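Local structure of glucan-binding protein C, GbpC (Streptococcus mutans UA159, 5UQZ) at residues A[14-25]-A[346-354]. The protein probably mediates both sucrose-dependent and sucrose-independent adherence as a cell-wall-anchored, calcium-binding glucan-binding protein, of which this chain holds the beta-supersandwich domain and adjoining stalk segments. Numbering follows the deposited sequence.
Sequences FPQKQEQYNKDF and TPPEKPELK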
ATOM      1  N   PHE A  14      -7.800  22.515  38.535  1.00 19.77           N
ATOM      2  CA  PHE A  14      -6.669  21.623  38.757  1.00 19.28           C
ATOM      3  C   PHE A  14      -6.966  20.169  38.431  1.00 18.21           C
ATOM      4  O   PHE A  14      -6.115  19.546  37.785  1.00 18.57           O
ATOM      5  CB  PHE A  14      -6.100  21.827  40.167  1.00 19.03           C
ATOM      6  CG  PHE A  14      -4.659  21.361  40.329  1.00 16.45           C
ATOM      7  CD1 PHE A  14      -3.653  21.799  39.472  1.00 19.15           C
ATOM      8  CD2 PHE A  14      -4.312  20.502  41.366  1.00 18.23           C
ATOM      9  CE1 PHE A  14      -2.330  21.389  39.634  1.00 18.40           C
ATOM     10  CE2 PHE A  14      -2.993  20.077  41.545  1.00 19.13           C
ATOM     11  CZ  PHE A  14      -1.989  20.523  40.647  1.00 19.24           C
ATOM     12  N   PRO A  15      -8.108  19.588  38.812  1.00 17.93           N
ATOM     13  CA  PRO A  15      -8.350  18.186  38.453  1.00 20.11           C
ATOM     14  C   PRO A  15      -8.310  17.962  36.964  1.00 20.10           C
ATOM     15  O   PRO A  15      -7.673  16.999  36.509  1.00 20.61           O
ATOM     16  CB  PRO A  15      -9.721  17.892  39.062  1.00 21.82           C
ATOM     17  CG  PRO A  15      -9.804  18.848  40.247  1.00 21.69           C
ATOM     18  CD  PRO A  15      -9.105  20.092  39.792  1.00 19.42           C
ATOM     19  N   GLN A  16      -8.924  18.852  36.176  1.00 20.47           N
ATOM     20  CA  GLN A  16      -8.866  18.701  34.719  0.57 23.43           C
ATOM     21  C   GLN A  16      -7.438  18.852  34.190  1.00 21.24           C
ATOM     22  O   GLN A  16      -7.030  18.117  33.269  1.00 22.88           O
ATOM     23  CB  GLN A  16      -9.813  19.689  34.030  0.57 25.20           C
ATOM     24  CG  GLN A  16      -9.971  19.447  32.532  0.57 27.36           C
ATOM     25  CD  GLN A  16      -9.058  20.321  31.674  0.57 30.75           C
ATOM     26  OE1 GLN A  16      -8.772  21.471  32.011  0.57 35.04           O
ATOM     27  NE2 GLN A  16      -8.622  19.781  30.538  0.57 31.46           N
ATOM     28  N   LYS A  17      -6.668  19.812  34.724  1.00 20.68           N
ATOM     29  CA  LYS A  17      -5.279  19.965  34.296  1.00 22.14           C
ATOM     30  C   LYS A  17      -4.469  18.703  34.579  1.00 19.06           C
ATOM     31  O   LYS A  17      -3.642  18.293  33.755  1.00 21.24           O
ATOM     32  CB  LYS A  17      -4.604  21.188  34.931  1.00 23.63           C
ATOM     33  CG  LYS A  17      -5.117  22.485  34.370  1.00 28.64           C
ATOM     34  CD  LYS A  17      -3.969  23.264  33.671  1.00 36.62           C
ATOM     35  CE  LYS A  17      -4.360  24.711  33.349  1.00 41.73           C
ATOM     36  NZ  LYS A  17      -5.837  24.726  33.129  1.00 45.53           N
ATOM     37  N   GLN A  18      -4.720  18.048  35.719  1.00 18.14           N
ATOM     38  CA  GLN A  18      -4.007  16.818  36.033  1.00 17.92           C
ATOM     39  C   GLN A  18      -4.440  15.697  35.103  1.00 19.43           C
ATOM     40  O   GLN A  18      -3.605  14.912  34.637  1.00 21.44           O
ATOM     41  CB  GLN A  18      -4.183  16.447  37.514  1.00 19.29           C
ATOM     42  CG  GLN A  18      -3.527  17.484  38.455  1.00 22.05           C
ATOM     43  CD  GLN A  18      -2.969  16.874  39.740  1.00 26.94           C
ATOM     44  OE1 GLN A  18      -1.809  16.456  39.807  1.00 33.44           O
ATOM     45  NE2 GLN A  18      -3.799  16.808  40.754  1.00 22.86           N
ATOM     46  N   GLU A  19      -5.733  15.619  34.782  1.00 19.25           N
ATOM     47  CA  GLU A  19      -6.160  14.584  33.849  1.00 20.87           C
ATOM     48  C   GLU A  19      -5.564  14.805  32.467  1.00 22.49           C
ATOM     49  O   GLU A  19      -5.113  13.857  31.815  1.00 23.03           O
ATOM     50  CB  GLU A  19      -7.674  14.520  33.799  1.00 26.67           C
ATOM     51  CG  GLU A  19      -8.225  13.987  35.098  1.00 37.05           C
ATOM     52  CD  GLU A  19      -9.460  13.116  34.903  1.00 48.92           C
ATOM     53  OE1 GLU A  19      -9.647  12.616  33.768  1.00 52.63           O
ATOM     54  OE2 GLU A  19     -10.241  12.952  35.873  1.00 54.48           O
ATOM     55  N   GLN A  20      -5.526  16.055  32.017  1.00 23.01           N
ATOM     56  CA  GLN A  20      -4.892  16.320  30.731  1.00 22.69           C
ATOM     57  C   GLN A  20      -3.407  15.983  30.769  1.00 22.71           C
ATOM     58  O   GLN A  20      -2.857  15.435  29.794  1.00 22.47           O
ATOM     59  CB  GLN A  20      -5.087  17.789  30.377  1.00 23.51           C
ATOM     60  CG  GLN A  20      -4.532  18.148  28.984  1.00 28.76           C
ATOM     61  CD  GLN A  20      -5.288  17.448  27.868  1.00 33.77           C
ATOM     62  OE1 GLN A  20      -6.525  17.475  27.818  1.00 36.12           O
ATOM     63  NE2 GLN A  20      -4.548  16.805  26.963  1.00 33.93           N
ATOM     64  N   TYR A  21      -2.733  16.299  31.879  1.00 21.02           N
ATOM     65  CA  TYR A  21      -1.324  15.937  32.020  1.00 21.44           C
ATOM     66  C   TYR A  21      -1.119  14.423  31.908  1.00 20.84           C
ATOM     67  O   TYR A  21      -0.192  13.957  31.239  1.00 20.81           O
ATOM     68  CB  TYR A  21      -0.766  16.441  33.353  1.00 21.94           C
ATOM     69  CG  TYR A  21       0.635  15.933  33.598  1.00 20.78           C
ATOM     70  CD1 TYR A  21       1.736  16.563  33.029  1.00 22.40           C
ATOM     71  CD2 TYR A  21       0.868  14.782  34.358  1.00 20.17           C
ATOM     72  CE1 TYR A  21       3.015  16.069  33.221  1.00 22.96           C
ATOM     73  CE2 TYR A  21       2.142  14.287  34.561  1.00 24.11           C
ATOM     74  CZ  TYR A  21       3.222  14.943  34.008  1.00 24.15           C
ATOM     75  OH  TYR A  21       4.513  14.469  34.181  1.00 27.52           O
ATOM     76  N   ASN A  22      -1.962  13.638  32.568  1.00 19.16           N
ATOM     77  CA  ASN A  22      -1.796  12.198  32.472  1.00 19.89           C
ATOM     78  C   ASN A  22      -1.908  11.731  31.032  1.00 18.68           C
ATOM     79  O   ASN A  22      -1.131  10.875  30.587  1.00 21.09           O
ATOM     80  CB  ASN A  22      -2.878  11.521  33.295  1.00 20.85           C
ATOM     81  CG  ASN A  22      -2.700  11.726  34.761  1.00 23.56           C
ATOM     82  OD1 ASN A  22      -1.601  12.037  35.234  1.00 27.33           O
ATOM     83  ND2 ASN A  22      -3.782  11.553  35.504  1.00 24.93           N
ATOM     84  N   LYS A  23      -2.894  12.257  30.293  1.00 20.02           N
ATOM     85  CA  LYS A  23      -3.040  11.896  28.884  1.00 20.25           C
ATOM     86  C   LYS A  23      -1.825  12.340  28.078  1.00 19.55           C
ATOM     87  O   LYS A  23      -1.306  11.583  27.237  1.00 20.22           O
ATOM     88  CB  LYS A  23      -4.325  12.529  28.342  1.00 23.09           C
ATOM     89  CG  LYS A  23      -4.669  12.131  26.915  1.00 25.33           C
ATOM     90  CD  LYS A  23      -6.054  12.663  26.536  1.00 31.60           C
ATOM     91  CE  LYS A  23      -6.218  12.814  25.034  1.00 36.36           C
ATOM     92  NZ  LYS A  23      -7.607  13.228  24.688  1.00 38.56           N
ATOM     93  N   ASP A  24      -1.360  13.572  28.308  1.00 18.52           N
ATOM     94  CA  ASP A  24      -0.209  14.080  27.574  1.00 21.18           C
ATOM     95  C   ASP A  24       1.054  13.319  27.914  1.00 20.09           C
ATOM     96  O   ASP A  24       1.911  13.125  27.043  1.00 20.09           O
ATOM     97  CB  ASP A  24       0.011  15.561  27.868  1.00 23.84           C
ATOM     98  CG  ASP A  24      -1.084  16.429  27.321  1.00 28.71           C
ATOM     99  OD1 ASP A  24      -1.920  15.928  26.541  1.00 33.08           O
ATOM    100  OD2 ASP A  24      -1.120  17.619  27.714  1.00 31.21           O
ATOM    101  N   PHE A  25       1.178  12.849  29.154  1.00 18.20           N
ATOM    102  CA  PHE A  25       2.373  12.109  29.536  1.00 19.45           C
ATOM    103  C   PHE A  25       2.376  10.716  28.914  1.00 18.22           C
ATOM    104  O   PHE A  25       3.417  10.240  28.431  1.00 18.74           O
ATOM    105  CB  PHE A  25       2.495  12.035  31.059  1.00 20.64           C
ATOM    106  CG  PHE A  25       3.743  11.359  31.490  1.00 23.13           C
ATOM    107  CD1 PHE A  25       4.954  12.031  31.427  1.00 25.97           C
ATOM    108  CD2 PHE A  25       3.724  10.035  31.911  1.00 26.30           C
ATOM    109  CE1 PHE A  25       6.131  11.402  31.801  1.00 27.91           C
ATOM    110  CE2 PHE A  25       4.893   9.394  32.286  1.00 28.27           C
ATOM    111  CZ  PHE A  25       6.104  10.079  32.232  1.00 29.71           C
ATOM    112  N   THR A 346       9.483  16.003  23.848  1.00 27.98           N
ATOM    113  CA  THR A 346       9.772  16.520  25.185  1.00 28.44           C
ATOM    114  C   THR A 346       8.575  16.277  26.099  1.00 30.04           C
ATOM    115  O   THR A 346       7.425  16.347  25.642  1.00 29.11           O
ATOM    116  CB  THR A 346      10.087  18.018  25.139  1.00 30.85           C
ATOM    117  OG1 THR A 346       9.021  18.703  24.468  1.00 36.61           O
ATOM    118  CG2 THR A 346      11.399  18.265  24.386  1.00 31.68           C
ATOM    119  N   PRO A 347       8.815  15.974  27.381  1.00 30.45           N
ATOM    120  CA  PRO A 347       7.708  15.625  28.257  1.00 29.42           C
ATOM    121  C   PRO A 347       6.873  16.850  28.572  1.00 26.51           C
ATOM    122  O   PRO A 347       7.383  17.984  28.558  1.00 29.26           O
ATOM    123  CB  PRO A 347       8.409  15.100  29.523  1.00 31.37           C
ATOM    124  CG  PRO A 347       9.740  15.702  29.494  1.00 31.63           C
ATOM    125  CD  PRO A 347      10.119  15.795  28.043  1.00 31.43           C
ATOM    126  N   PRO A 348       5.575  16.681  28.809  1.00 26.73           N
ATOM    127  CA  PRO A 348       4.752  17.828  29.196  1.00 25.43           C
ATOM    128  C   PRO A 348       5.140  18.362  30.562  1.00 26.92           C
ATOM    129  O   PRO A 348       5.630  17.637  31.426  1.00 27.31           O
ATOM    130  CB  PRO A 348       3.338  17.249  29.249  1.00 26.31           C
ATOM    131  CG  PRO A 348       3.548  15.781  29.561  1.00 25.34           C
ATOM    132  CD  PRO A 348       4.789  15.430  28.762  1.00 24.87           C
ATOM    133  N   GLU A 349       4.962  19.666  30.714  1.00 28.97           N
ATOM    134  CA  GLU A 349       5.171  20.308  32.004  0.53 27.76           C
ATOM    135  C   GLU A 349       4.069  19.890  32.971  1.00 27.52           C
ATOM    136  O   GLU A 349       2.889  19.901  32.624  1.00 28.06           O
ATOM    137  CB  GLU A 349       5.184  21.824  31.824  0.53 30.64           C
ATOM    138  CG  GLU A 349       6.383  22.312  31.019  0.53 31.33           C
ATOM    139  CD  GLU A 349       6.464  23.825  30.913  0.53 36.10           C
ATOM    140  OE1 GLU A 349       5.575  24.515  31.448  0.53 38.72           O
ATOM    141  OE2 GLU A 349       7.419  24.326  30.279  0.53 38.23           O
ATOM    142  N   LYS A 350       4.462  19.499  34.173  1.00 27.57           N
ATOM    143  CA  LYS A 350       3.466  19.052  35.150  1.00 27.07           C
ATOM    144  C   LYS A 350       2.694  20.270  35.675  1.00 26.01           C
ATOM    145  O   LYS A 350       3.312  21.259  36.070  1.00 26.63           O
ATOM    146  CB  LYS A 350       4.171  18.233  36.277  1.00 31.38           C
ATOM    147  CG  LYS A 350       3.292  17.145  36.984  1.00 37.81           C
ATOM    148  CD  LYS A 350       1.957  17.800  37.409  1.00 42.95           C
ATOM    149  CE  LYS A 350       0.970  17.059  38.350  1.00 45.23           C
ATOM    150  NZ  LYS A 350      -0.149  17.973  38.797  1.00 47.91           N
ATOM    151  N   PRO A 351       1.357  20.268  35.640  1.00 26.52           N
ATOM    152  CA  PRO A 351       0.618  21.362  36.273  1.00 26.35           C
ATOM    153  C   PRO A 351       0.869  21.409  37.767  1.00 25.60           C
ATOM    154  O   PRO A 351       0.969  20.381  38.441  1.00 25.64           O
ATOM    155  CB  PRO A 351      -0.850  21.024  35.974  1.00 26.70           C
ATOM    156  CG  PRO A 351      -0.879  19.606  35.658  1.00 28.66           C
ATOM    157  CD  PRO A 351       0.422  19.328  34.986  1.00 26.65           C
ATOM    158  N   GLU A 352       0.985  22.621  38.276  1.00 21.52           N
ATOM    159  CA  GLU A 352       1.181  22.826  39.700  1.00 21.71           C
ATOM    160  C   GLU A 352       0.315  23.984  40.161  1.00 23.06           C
ATOM    161  O   GLU A 352      -0.071  24.854  39.368  1.00 28.34           O
ATOM    162  CB  GLU A 352       2.668  23.101  40.016  1.00 22.92           C
ATOM    163  CG  GLU A 352       3.626  22.015  39.525  1.00 23.89           C
ATOM    164  CD  GLU A 352       3.554  20.728  40.335  1.00 27.28           C
ATOM    165  OE1 GLU A 352       2.953  20.706  41.432  1.00 29.06           O
ATOM    166  OE2 GLU A 352       4.107  19.718  39.861  1.00 29.95           O
ATOM    167  N   LEU A 353      -0.001  23.972  41.465  1.00 22.38           N
ATOM    168  CA  LEU A 353      -0.611  25.106  42.134  1.00 22.37           C
ATOM    169  C   LEU A 353       0.408  25.977  42.857  1.00 23.08           C
ATOM    170  O   LEU A 353       0.129  27.155  43.118  1.00 26.47           O
ATOM    171  CB  LEU A 353      -1.684  24.613  43.103  1.00 20.85           C
ATOM    172  CG  LEU A 353      -2.919  23.991  42.462  1.00 19.79           C
ATOM    173  CD1 LEU A 353      -3.829  23.438  43.554  1.00 21.07           C
ATOM    174  CD2 LEU A 353      -3.700  24.958  41.540  1.00 22.92           C
ATOM    175  N   LYS A 354       1.583  25.449  43.153  1.00 28.22           N
ATOM    176  CA  LYS A 354       2.648  26.259  43.730  1.00 35.72           C
ATOM    177  C   LYS A 354       3.234  27.250  42.726  1.00 43.48           C
ATOM    178  O   LYS A 354       4.060  26.874  41.895  1.00 49.37           O
ATOM    179  CB  LYS A 354       3.755  25.360  44.254  1.00 36.85           C
ATOM    180  CG  LYS A 354       3.425  24.682  45.561  1.00 38.94           C
ATOM    181  CD  LYS A 354       4.636  23.926  46.072  1.00 44.66           C
ATOM    182  CE  LYS A 354       4.366  23.247  47.394  1.00 47.33           C
ATOM    183  NZ  LYS A 354       5.626  22.664  47.925  1.00 49.59           N
TER
HETATM  184  O   HOH W   1       6.408  15.276  32.354  1.00 38.16           O
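Phe14 lays one ring face against Leu353, whose CG stands 3.6 Å from the ring centroid, only 6° off the normal, in a CH-pi contact. Gln18 CG sits over the opposite face, so the ring is sandwiched, while Pro351 O comes to its edge, near the plane. One turn on, Lys17 CB meets Pro351 CB at 3.9 Å before its chain bends away toward Glu13, a long and weak ion pair. Gln18 reaches in with its amide: OE1 takes a bond from Lys350 NZ that is very short at 2.5 Å, a length to treat with caution. The same ammonium also binds Pro351 O, 2.7 Å from NZ, so the bent lysine chain folds back onto the backbone of its own segment. Tyr21 fills the middle, its ring swung out with CG opposite the backbone N (chi1 173°). Lys350 CG crosses over one face, and Pro351 CD presses on Tyr21 CB at 3.5 Å. Pro348 O lies at the ring edge, and a water links that oxygen to Tyr21 OH. Farther along, Asp24 CB and the backbone N of Phe25 receive Pro348 CG, at 3.9 and 3.8 Å. Residues 347-351 have polyproline II backbone angles and run antiparallel to helix 3-51, a pairing of alpha-helix with polyproline II chain like that in the stalks of the related antigen I/II adhesins.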